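Local coordinates for protein R.Ecl18kI (Enterobacter cloacae, PDB 2GB7) that recognises the double-stranded DNA sequence 5'-CCNGG-3', extruding nucleotides from the helix as it binds, and cleaves both strands before the first cytosine, at residues I13-R17 against L108-N112; T31-Y37 against Y52-M56; F124-L128 against S180-T184. The protein carries 1 engineered substitution. All blocks are in the same frame, centred on the assembly; numbering follows the deposited sequence.

Contact 1: residues I13-R17 against L108-N112. With nucleotides of chain A.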
loop_
_atom_site.group_PDB
_atom_site.type_symbol
_atom_site.label_atom_id
_atom_site.label_comp_id
_atom_site.label_asym_id
_atom_site.label_seq_id
_atom_site.Cartn_x
_atom_site.Cartn_y
_atom_site.Cartn_z
ATOM N N ILE F 13 16.989 -14.104 9.065
ATOM C CA ILE F 13 16.967 -13.168 7.929
ATOM C C ILE F 13 16.983 -11.727 8.451
ATOM O O ILE F 13 17.746 -10.894 7.971
ATOM C CB ILE F 13 15.739 -13.408 6.982
ATOM C CG1 ILE F 13 15.858 -14.727 6.211
ATOM C CG2 ILE F 13 15.569 -12.257 5.976
ATOM C CD1 ILE F 13 14.549 -15.166 5.585
ATOM N N SER F 14 16.166 -11.473 9.465
ATOM C CA SER F 14 16.099 -10.155 10.103
ATOM C C SER F 14 17.401 -9.769 10.798
ATOM O O SER F 14 17.844 -8.626 10.694
ATOM C CB SER F 14 14.942 -10.125 11.095
ATOM O OG SER F 14 13.719 -10.099 10.393
ATOM N N LYS F 15 18.015 -10.728 11.486
ATOM C CA LYS F 15 19.291 -10.513 12.159
ATOM C C LYS F 15 20.367 -10.167 11.140
ATOM O O LYS F 15 21.118 -9.207 11.317
ATOM C CB LYS F 15 19.682 -11.756 12.968
ATOM C CG LYS F 15 20.934 -11.609 13.837
ATOM C CD LYS F 15 21.201 -12.910 14.581
ATOM C CE LYS F 15 22.614 -12.975 15.158
ATOM N NZ LYS F 15 22.704 -12.525 16.589
ATOM N N GLU F 16 20.402 -10.935 10.057
ATOM C CA GLU F 16 21.404 -10.782 9.015
ATOM C C GLU F 16 21.206 -9.516 8.221
ATOM O O GLU F 16 22.182 -8.883 7.860
ATOM C CB GLU F 16 21.390 -11.972 8.056
ATOM C CG GLU F 16 21.869 -13.281 8.699
ATOM C CD GLU F 16 23.373 -13.346 8.910
ATOM O OE1 GLU F 16 23.820 -14.255 9.655
ATOM O OE2 GLU F 16 24.122 -12.533 8.320
ATOM N N ARG F 17 19.955 -9.170 7.931
ATOM C CA ARG F 17 19.665 -7.938 7.190
ATOM C C ARG F 17 20.142 -6.716 7.960
ATOM O O ARG F 17 20.758 -5.817 7.383
ATOM C CB ARG F 17 18.173 -7.809 6.877
ATOM C CG ARG F 17 17.895 -6.762 5.791
ATOM C CD ARG F 17 16.412 -6.578 5.492
ATOM N NE ARG F 17 15.745 -7.835 5.170
ATOM C CZ ARG F 17 15.751 -8.408 3.973
ATOM N NH1 ARG F 17 16.443 -7.864 2.971
ATOM N NH2 ARG F 17 15.105 -9.565 3.799
ATOM N N LEU F 108 11.658 -15.591 2.718
ATOM C CA LEU F 108 12.820 -14.777 2.339
ATOM C C LEU F 108 12.485 -13.745 1.271
ATOM O O LEU F 108 12.830 -12.571 1.414
ATOM C CB LEU F 108 13.956 -15.670 1.841
ATOM C CG LEU F 108 15.218 -14.997 1.292
ATOM C CD1 LEU F 108 15.888 -14.127 2.333
ATOM C CD2 LEU F 108 16.212 -16.046 0.796
ATOM N N ALA F 109 11.859 -14.177 0.178
ATOM C CA ALA F 109 11.523 -13.233 -0.888
ATOM C C ALA F 109 10.552 -12.178 -0.385
ATOM O O ALA F 109 10.691 -11.000 -0.715
ATOM C CB ALA F 109 10.930 -13.957 -2.071
ATOM N N LEU F 110 9.585 -12.609 0.418
ATOM C CA LEU F 110 8.638 -11.672 1.011
ATOM C C LEU F 110 9.358 -10.596 1.828
ATOM O O LEU F 110 9.087 -9.402 1.653
ATOM C CB LEU F 110 7.598 -12.379 1.890
ATOM C CG LEU F 110 6.551 -11.512 2.616
ATOM C CD1 LEU F 110 5.715 -10.675 1.642
ATOM C CD2 LEU F 110 5.660 -12.449 3.460
ATOM N N SER F 111 10.268 -11.030 2.700
ATOM C CA SER F 111 11.053 -10.120 3.534
ATOM C C SER F 111 11.821 -9.129 2.651
ATOM O O SER F 111 11.837 -7.920 2.942
ATOM C CB SER F 111 12.020 -10.933 4.402
ATOM O OG SER F 111 12.707 -10.104 5.319
ATOM N N ASN F 112 12.435 -9.648 1.583
ATOM C CA ASN F 112 13.115 -8.811 0.558
ATOM C C ASN F 112 12.244 -7.741 -0.086
ATOM O O ASN F 112 12.663 -6.570 -0.177
ATOM C CB ASN F 112 13.706 -9.675 -0.553
ATOM C CG ASN F 112 14.973 -10.392 -0.129
ATOM O OD1 ASN F 112 15.504 -10.192 0.968
ATOM N ND2 ASN F 112 15.475 -11.223 -1.023
ATOM P P DG A 8 10.634 -8.606 8.122
ATOM O OP1 DG A 8 11.811 -9.447 7.766
ATOM O OP2 DG A 8 10.204 -8.513 9.536
ATOM O "O5'" DG A 8 10.941 -7.149 7.562
ATOM C "C5'" DG A 8 11.153 -6.965 6.167
ATOM C "C4'" DG A 8 11.428 -5.514 5.860
ATOM O "O4'" DG A 8 10.220 -4.734 6.012
ATOM C "C3'" DG A 8 12.477 -4.854 6.748
ATOM O "O3'" DG A 8 13.276 -3.999 5.935
ATOM C "C2'" DG A 8 11.646 -4.056 7.738
ATOM C "C1'" DG A 8 10.452 -3.651 6.894
ATOM N N9 DG A 8 9.213 -3.414 7.628
ATOM C C8 DG A 8 8.544 -4.303 8.431
ATOM N N7 DG A 8 7.434 -3.819 8.918
ATOM C C5 DG A 8 7.369 -2.528 8.412
ATOM C C6 DG A 8 6.387 -1.521 8.589
ATOM O O6 DG A 8 5.339 -1.576 9.246
ATOM N N1 DG A 8 6.716 -0.357 7.904
ATOM C C2 DG A 8 7.849 -0.182 7.146
ATOM N N2 DG A 8 7.997 1.020 6.573
ATOM N N3 DG A 8 8.769 -1.117 6.967
ATOM C C4 DG A 8 8.467 -2.257 7.624
ATOM P P DC A 9 14.633 -3.374 6.520
ATOM O OP1 DC A 9 15.551 -3.239 5.365
ATOM O OP2 DC A 9 15.067 -4.134 7.720
ATOM O "O5'" DC A 9 14.198 -1.907 6.959
ATOM C "C5'" DC A 9 13.868 -0.941 5.965
ATOM C "C4'" DC A 9 13.505 0.379 6.602
ATOM O "O4'" DC A 9 12.220 0.263 7.254
ATOM C "C3'" DC A 9 14.481 0.884 7.665
ATOM O "O3'" DC A 9 14.535 2.311 7.627
ATOM C "C2'" DC A 9 13.795 0.501 8.965
ATOM C "C1'" DC A 9 12.331 0.685 8.600
ATOM N N1 DC A 9 11.376 -0.100 9.397
ATOM C C2 DC A 9 10.099 0.426 9.620
ATOM O O2 DC A 9 9.812 1.533 9.134
ATOM N N3 DC A 9 9.212 -0.285 10.354
ATOM C C4 DC A 9 9.561 -1.474 10.853
ATOM N N4 DC A 9 8.657 -2.142 11.571
ATOM C C5 DC A 9 10.854 -2.031 10.640
ATOM C C6 DC A 9 11.722 -1.318 9.913
#
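Arg17 reaches from helix 6-20 to helix 102-134 and grips Asn112 end-on with both terminal nitrogens, in a helix-helix packing whose segments 13-17 and 108-112 cross at -42° beside the DNA phosphates. Both bonds go to one acceptor: Arg17 NH2 lies 2.9 Å from OD1 of Asn112, and the Arg17 NH1 bond to the same oxygen is longer and more bent, at 3.2 Å. OD1 sits in the guanidinium plane, whereas the amide is turned almost perpendicular to it, the planes meeting at 88°. Arg17 NH2 also donates to Ser111 OG at 2.9 Å, this time to an acceptor tilted from that plane. Ser111 OG in turn donates a hydrogen bond to OP1 of DG8 in chain A, 2.7 Å away, so a single oxygen links arginine to phosphate. Such a bridge illustrates how a second-shell residue can position a DNA-binding one: the positive charge on Arg17 would probably polarise the hydroxyl towards the phosphate. Two bonds to Asn112 limit rotation of the guanidinium, and the amide is steadied at its other end, where ND2 bonds Thr72 OG1 on helix 49-77. A bend at chi3 (-54°) swings the guanidinium from the aliphatic chain toward Asn112, and Arg17 CD lies 3.5 Å from OP1 of DC9 in chain A. Around this polar centre the packing is largely apolar. Helix 49-77 adds Phe71 against Arg17, Met75 against Ile13 and Leu76 against Leu108. Ile13 and Leu108 cross at about a right angle, their CD1 methyls 3.7 Å apart, while Ile13 CG2 rests 3.6 Å from Ser111 OG.

Contact 2: residues T31-Y37 against Y52-M56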
loop_
_atom_site.group_PDB
_atom_site.type_symbol
_atom_site.label_atom_id
_atom_site.label_comp_id
_atom_site.label_asym_id
_atom_site.label_seq_id
_atom_site.Cartn_x
_atom_site.Cartn_y
_atom_site.Cartn_z
ATOM N N THR F 31 26.206 7.532 -1.522
ATOM C CA THR F 31 26.055 7.704 -2.962
ATOM C C THR F 31 26.184 9.182 -3.312
ATOM O O THR F 31 26.890 9.542 -4.245
ATOM C CB THR F 31 24.719 7.102 -3.428
ATOM O OG1 THR F 31 24.733 5.704 -3.124
ATOM C CG2 THR F 31 24.538 7.263 -4.926
ATOM N N PHE F 32 25.506 10.025 -2.542
ATOM C CA PHE F 32 25.636 11.493 -2.661
ATOM C C PHE F 32 27.093 11.954 -2.699
ATOM O O PHE F 32 27.489 12.708 -3.583
ATOM C CB PHE F 32 24.908 12.143 -1.496
ATOM C CG PHE F 32 24.808 13.669 -1.576
ATOM C CD1 PHE F 32 23.763 14.259 -2.277
ATOM C CD2 PHE F 32 25.681 14.482 -0.851
ATOM C CE1 PHE F 32 23.580 15.682 -2.279
ATOM C CE2 PHE F 32 25.544 15.894 -0.873
ATOM C CZ PHE F 32 24.488 16.485 -1.587
ATOM N N CYS F 33 27.882 11.487 -1.748
ATOM C CA CYS F 33 29.295 11.815 -1.691
ATOM C C CYS F 33 30.119 11.135 -2.796
ATOM O O CYS F 33 31.017 11.777 -3.371
ATOM C CB CYS F 33 29.837 11.487 -0.305
ATOM S SG CYS F 33 29.074 12.489 0.981
ATOM N N ASP F 34 29.808 9.871 -3.098
ATOM C CA ASP F 34 30.543 9.120 -4.131
ATOM C C ASP F 34 30.413 9.777 -5.489
ATOM O O ASP F 34 31.354 9.779 -6.273
ATOM C CB ASP F 34 30.055 7.672 -4.253
ATOM C CG ASP F 34 30.573 6.765 -3.148
ATOM O OD1 ASP F 34 31.464 7.166 -2.378
ATOM O OD2 ASP F 34 30.071 5.621 -3.063
ATOM N N LEU F 35 29.243 10.342 -5.768
ATOM C CA LEU F 35 29.004 11.004 -7.046
ATOM C C LEU F 35 29.452 12.470 -7.095
ATOM O O LEU F 35 29.281 13.137 -8.126
ATOM C CB LEU F 35 27.528 10.875 -7.429
ATOM C CG LEU F 35 26.989 9.458 -7.680
ATOM C CD1 LEU F 35 25.470 9.521 -7.842
ATOM C CD2 LEU F 35 27.633 8.774 -8.891
ATOM N N GLY F 36 29.993 12.970 -5.982
ATOM C CA GLY F 36 30.550 14.331 -5.892
ATOM C C GLY F 36 29.549 15.431 -5.595
ATOM O O GLY F 36 29.910 16.612 -5.619
ATOM N N TYR F 37 28.312 15.058 -5.267
ATOM C CA TYR F 37 27.273 16.078 -5.062
ATOM C C TYR F 37 27.514 16.917 -3.838
ATOM O O TYR F 37 26.962 18.015 -3.715
ATOM C CB TYR F 37 25.876 15.449 -4.998
ATOM C CG TYR F 37 25.456 14.876 -6.317
ATOM C CD1 TYR F 37 25.380 15.684 -7.443
ATOM C CD2 TYR F 37 25.086 13.534 -6.434
ATOM C CE1 TYR F 37 24.999 15.165 -8.666
ATOM C CE2 TYR F 37 24.670 13.024 -7.646
ATOM C CZ TYR F 37 24.639 13.839 -8.755
ATOM O OH TYR F 37 24.248 13.326 -9.966
ATOM N N TYR F 52 19.704 15.081 -10.953
ATOM C CA TYR F 52 20.285 14.652 -9.703
ATOM C C TYR F 52 19.478 13.469 -9.131
ATOM O O TYR F 52 20.041 12.433 -8.749
ATOM C CB TYR F 52 20.382 15.830 -8.730
ATOM C CG TYR F 52 20.356 15.415 -7.298
ATOM C CD1 TYR F 52 21.530 15.056 -6.618
ATOM C CD2 TYR F 52 19.144 15.344 -6.618
ATOM C CE1 TYR F 52 21.482 14.644 -5.289
ATOM C CE2 TYR F 52 19.087 14.916 -5.310
ATOM C CZ TYR F 52 20.253 14.604 -4.654
ATOM O OH TYR F 52 20.188 14.156 -3.362
ATOM N N ILE F 53 18.154 13.612 -9.110
ATOM C CA ILE F 53 17.290 12.565 -8.559
ATOM C C ILE F 53 17.454 11.233 -9.294
ATOM O O ILE F 53 17.639 10.190 -8.663
ATOM C CB ILE F 53 15.820 13.019 -8.594
ATOM C CG1 ILE F 53 15.611 14.128 -7.571
ATOM C CG2 ILE F 53 14.870 11.835 -8.326
ATOM C CD1 ILE F 53 14.321 14.939 -7.779
ATOM N N ILE F 54 17.437 11.270 -10.621
ATOM C CA ILE F 54 17.569 10.044 -11.421
ATOM C C ILE F 54 18.947 9.397 -11.239
ATOM O O ILE F 54 19.032 8.170 -11.098
ATOM C CB ILE F 54 17.284 10.312 -12.934
ATOM C CG1 ILE F 54 15.836 10.781 -13.141
ATOM C CG2 ILE F 54 17.573 9.057 -13.830
ATOM C CD1 ILE F 54 14.792 9.718 -12.814
ATOM N N ALA F 55 20.001 10.216 -11.225
ATOM C CA ALA F 55 21.366 9.699 -11.034
ATOM C C ALA F 55 21.488 9.085 -9.647
ATOM O O ALA F 55 22.052 8.005 -9.502
ATOM C CB ALA F 55 22.411 10.806 -11.241
ATOM N N MET F 56 20.914 9.735 -8.634
ATOM C CA MET F 56 20.939 9.157 -7.286
ATOM C C MET F 56 20.249 7.793 -7.226
ATOM O O MET F 56 20.796 6.810 -6.665
ATOM C CB MET F 56 20.359 10.139 -6.262
ATOM C CG MET F 56 21.259 11.357 -5.982
ATOM S SD MET F 56 22.766 10.957 -5.070
ATOM C CE MET F 56 22.098 10.271 -3.535
#
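Tyr52 drives the edge of its ring into the face of Tyr37, a T-shaped stack with centroids 5.0 Å apart and planes at 79°. The striking atom is Tyr52 CD1, which stands over the centre of the Tyr37 ring. Met56 CG covers one face of Tyr52, 3.4 Å above the plane and offset toward the rim; Tyr37 CB lies similarly over one face of Phe32, 3.5 Å above it. Further along the Tyr52 ring, CE1 and the hydroxyl meet Phe32: Tyr52 OH lies at the edge of the phenylalanine ring, 3.7 Å from CD1 of Phe32. That hydroxyl hydrogen-bonds to the carbonyl of Ile127 on helix 102-134. Phe45 of helix 42-47 makes a second edge-to-face pair with Tyr52, and Tyr291 does likewise with Phe32, extending the aromatic cluster.

Met56 fills the angle between the rings. Its chain folds back through chi2 (-70°) and chi3 (-60°), which brings Met56 SD to 3.7 Å from CD2 of Tyr37 in an oblique Met-aromatic contact. Met56 CE then tucks against helix 24-34, 3.6 Å from the backbone N of Phe32. Leu35 CD1 also touches Met56 SD, and the phenolic OH of Tyr37 meets the methyl of Ala55, 3.4 Å from CB.

The chain turns sharply after helix 24-34, bringing Tyr37 back toward helix 49-77: Gly36 has positive phi, and the bonds from Tyr37 N to Phe32 O and from Gly36 N to Cys33 O run back into the last turn. The whole is aromatic packing of two helices, with a Schellman motif ending helix 24-34.

Contact 3: residues F124-L128 against S180-T184. With nucleotides of chain B.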
loop_
_atom_site.group_PDB
_atom_site.type_symbol
_atom_site.label_atom_id
_atom_site.label_comp_id
_atom_site.label_asym_id
_atom_site.label_seq_id
_atom_site.Cartn_x
_atom_site.Cartn_y
_atom_site.Cartn_z
ATOM N N PHE F 124 14.039 7.612 -1.472
ATOM C CA PHE F 124 13.530 8.745 -2.303
ATOM C C PHE F 124 13.427 9.977 -1.432
ATOM O O PHE F 124 13.864 11.060 -1.798
ATOM C CB PHE F 124 12.171 8.353 -2.888
ATOM C CG PHE F 124 11.587 9.338 -3.859
ATOM C CD1 PHE F 124 12.374 10.038 -4.777
ATOM C CD2 PHE F 124 10.203 9.521 -3.862
ATOM C CE1 PHE F 124 11.772 10.934 -5.661
ATOM C CE2 PHE F 124 9.602 10.342 -4.758
ATOM C CZ PHE F 124 10.393 11.087 -5.657
ATOM N N GLU F 125 12.835 9.807 -0.253
ATOM C CA GLU F 125 12.768 10.896 0.708
ATOM C C GLU F 125 14.144 11.485 1.067
ATOM O O GLU F 125 14.304 12.745 1.090
ATOM C CB GLU F 125 12.039 10.386 1.958
ATOM C CG GLU F 125 10.569 9.997 1.723
ATOM C CD GLU F 125 10.060 8.900 2.675
ATOM O OE1 GLU F 125 10.596 8.746 3.799
ATOM O OE2 GLU F 125 9.119 8.176 2.277
ATOM N N SER F 126 15.137 10.608 1.280
ATOM C CA SER F 126 16.495 11.025 1.631
ATOM C C SER F 126 17.131 11.771 0.468
ATOM O O SER F 126 17.839 12.758 0.648
ATOM C CB SER F 126 17.334 9.812 1.990
ATOM O OG SER F 126 16.823 9.209 3.160
ATOM N N ILE F 127 16.899 11.260 -0.737
ATOM C CA ILE F 127 17.414 11.933 -1.938
ATOM C C ILE F 127 16.840 13.361 -2.037
ATOM O O ILE F 127 17.554 14.341 -2.342
ATOM C CB ILE F 127 17.062 11.122 -3.194
ATOM C CG1 ILE F 127 17.907 9.824 -3.218
ATOM C CG2 ILE F 127 17.295 12.001 -4.461
ATOM C CD1 ILE F 127 17.417 8.837 -4.264
ATOM N N LEU F 128 15.546 13.521 -1.762
ATOM C CA LEU F 128 14.920 14.868 -1.824
ATOM C C LEU F 128 15.379 15.789 -0.684
ATOM O O LEU F 128 15.518 16.996 -0.856
ATOM C CB LEU F 128 13.386 14.725 -1.811
ATOM C CG LEU F 128 12.802 14.004 -3.042
ATOM C CD1 LEU F 128 11.264 13.773 -2.821
ATOM C CD2 LEU F 128 13.080 14.879 -4.306
ATOM N N SER F 180 5.617 16.207 0.242
ATOM C CA SER F 180 5.420 14.748 0.470
ATOM C C SER F 180 6.014 14.000 -0.723
ATOM O O SER F 180 6.255 14.610 -1.780
ATOM C CB SER F 180 3.920 14.421 0.553
ATOM O OG SER F 180 3.733 13.007 0.755
ATOM N N ALA F 181 6.323 12.715 -0.534
ATOM C CA ALA F 181 6.926 11.977 -1.638
ATOM C C ALA F 181 6.368 10.551 -1.640
ATOM O O ALA F 181 6.215 9.975 -0.585
ATOM C CB ALA F 181 8.394 11.935 -1.443
ATOM N N LYS F 182 6.061 10.043 -2.833
ATOM C CA LYS F 182 5.620 8.680 -3.050
ATOM C C LYS F 182 6.262 8.247 -4.342
ATOM O O LYS F 182 6.031 8.881 -5.357
ATOM C CB LYS F 182 4.086 8.632 -3.196
ATOM C CG LYS F 182 3.375 8.899 -1.872
ATOM C CD LYS F 182 1.874 8.717 -2.018
ATOM C CE LYS F 182 1.170 9.050 -0.679
ATOM N NZ LYS F 182 1.706 8.255 0.475
ATOM N N THR F 183 7.058 7.179 -4.321
ATOM C CA THR F 183 7.760 6.766 -5.530
ATOM C C THR F 183 6.775 6.418 -6.643
ATOM O O THR F 183 6.982 6.802 -7.798
ATOM C CB THR F 183 8.691 5.576 -5.247
ATOM O OG1 THR F 183 7.941 4.526 -4.621
ATOM C CG2 THR F 183 9.854 6.015 -4.364
ATOM N N THR F 184 5.726 5.661 -6.285
ATOM C CA THR F 184 4.583 5.384 -7.172
ATOM C C THR F 184 3.343 5.766 -6.395
ATOM O O THR F 184 3.389 5.830 -5.155
ATOM C CB THR F 184 4.473 3.898 -7.567
ATOM O OG1 THR F 184 4.563 3.071 -6.400
ATOM C CG2 THR F 184 5.589 3.511 -8.558
ATOM P P DC B 4 6.514 5.434 -0.885
ATOM O OP1 DC B 4 7.431 6.199 -1.763
ATOM O OP2 DC B 4 5.137 5.940 -0.630
ATOM O "O5'" DC B 4 6.384 3.947 -1.440
ATOM C "C5'" DC B 4 7.539 3.146 -1.643
ATOM C "C4'" DC B 4 7.133 1.765 -2.104
ATOM O "O4'" DC B 4 6.409 1.107 -1.037
ATOM C "C3'" DC B 4 6.217 1.742 -3.329
ATOM O "O3'" DC B 4 6.562 0.645 -4.179
ATOM C "C2'" DC B 4 4.839 1.513 -2.731
ATOM C "C1'" DC B 4 5.148 0.660 -1.510
ATOM N N1 DC B 4 4.173 0.817 -0.421
ATOM C C2 DC B 4 3.657 -0.329 0.210
ATOM O O2 DC B 4 4.099 -1.445 -0.099
ATOM N N3 DC B 4 2.693 -0.186 1.146
ATOM C C4 DC B 4 2.248 1.036 1.469
ATOM N N4 DC B 4 1.249 1.122 2.356
ATOM C C5 DC B 4 2.794 2.216 0.885
ATOM C C6 DC B 4 3.746 2.061 -0.047
ATOM P P DT B 5 7.509 0.895 -5.446
ATOM O OP1 DT B 5 7.208 2.243 -5.984
ATOM O OP2 DT B 5 7.385 -0.291 -6.331
ATOM O "O5'" DT B 5 8.981 0.927 -4.835
ATOM C "C5'" DT B 5 9.603 -0.255 -4.321
ATOM C "C4'" DT B 5 10.168 -1.076 -5.456
ATOM O "O4'" DT B 5 11.039 -0.269 -6.288
ATOM C "C3'" DT B 5 10.981 -2.314 -5.060
ATOM O "O3'" DT B 5 10.586 -3.405 -5.898
ATOM C "C2'" DT B 5 12.410 -1.917 -5.409
ATOM C "C1'" DT B 5 12.168 -1.050 -6.629
ATOM N N1 DT B 5 13.252 -0.138 -7.048
ATOM C C2 DT B 5 13.544 -0.087 -8.394
ATOM O O2 DT B 5 12.973 -0.777 -9.223
ATOM N N3 DT B 5 14.534 0.798 -8.731
ATOM C C4 DT B 5 15.253 1.611 -7.875
ATOM O O4 DT B 5 16.108 2.368 -8.326
ATOM C C5 DT B 5 14.908 1.490 -6.474
ATOM C C7 DT B 5 15.645 2.317 -5.470
ATOM C C6 DT B 5 13.936 0.633 -6.137
ATOM P P DC B 3 4.127 7.755 3.921
ATOM O OP1 DC B 3 4.804 8.999 3.473
ATOM O OP2 DC B 3 2.689 7.530 3.594
ATOM O "O5'" DC B 3 5.000 6.538 3.390
ATOM C "C5'" DC B 3 6.390 6.507 3.695
ATOM C "C4'" DC B 3 7.042 5.333 3.011
ATOM O "O4'" DC B 3 6.854 4.153 3.830
ATOM C "C3'" DC B 3 6.375 5.044 1.672
ATOM O "O3'" DC B 3 7.208 5.226 0.543
ATOM C "C2'" DC B 3 5.891 3.611 1.756
ATOM C "C1'" DC B 3 6.507 3.037 3.019
ATOM N N1 DC B 3 5.477 2.262 3.727
ATOM C C2 DC B 3 5.656 0.889 3.908
ATOM O O2 DC B 3 6.700 0.362 3.502
ATOM N N3 DC B 3 4.683 0.170 4.516
ATOM C C4 DC B 3 3.568 0.773 4.929
ATOM N N4 DC B 3 2.627 0.028 5.521
ATOM C C5 DC B 3 3.363 2.172 4.761
ATOM C C6 DC B 3 4.337 2.873 4.171
#
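Phe124 and Thr183 run antiparallel alongside one another, with the threonine methyl CG2 3.6 Å from CD2 of the ring. The phenylalanine stands with CG anti to its backbone N (chi1 -174°), carrying the ring off helix 102-134 towards residues 181-183. Ala181 points its methyl back at the helix, where CB is received between Phe124 CD2, 3.9 Å away, and Leu128 CD1, at 3.7 Å. This small side chain is consistent with the close approach, the CA atoms of Glu125 and Ala181 being 6.4 Å apart.

Lys182 leaves away from the helix; its NZ lies 3.3 Å from OP2 of DC3 in chain B and forms a salt bridge with Glu191. Thr183 divides its duties: while CG2 packs on the ring, its backbone N donates a nearly straight bond to OP1 of DC4 in chain B (2.8 Å, 164°). Thr183 OG1 and Thr184 OG1 both donate to OP1 of DT5 in chain B, each bond 2.8 Å long.

Helix packed on strand, with the chain running on from this strand to meet the DNA, is consistent with the PD-(D/E)XK nuclease fold, a mixed sheet flanked by helices, to whose clan this EcoRII C-terminal family belongs.

Overall arrangement
From the N terminus, helix 6-20 opens contact 1, and helix 24-34 follows to open contact 2. Contact 2 closes first, a short loop from 31-37 to 52-56 at the start of helix 49-77. Only after that long helix has run its course does 108-112 close contact 1, so the smaller loop lies within the larger. Contact 3 comes later in series, joining 124-128 to a central strand of the mixed sheet. Contacts 1 and 3 share helix 102-134, their centres about 23 Å apart, each beside DNA phosphates. Contacts 2 and 3 touch directly, with Ile53 packed on Leu128 and Met56 on Ile127, tying the N-terminal helices to the nuclease core.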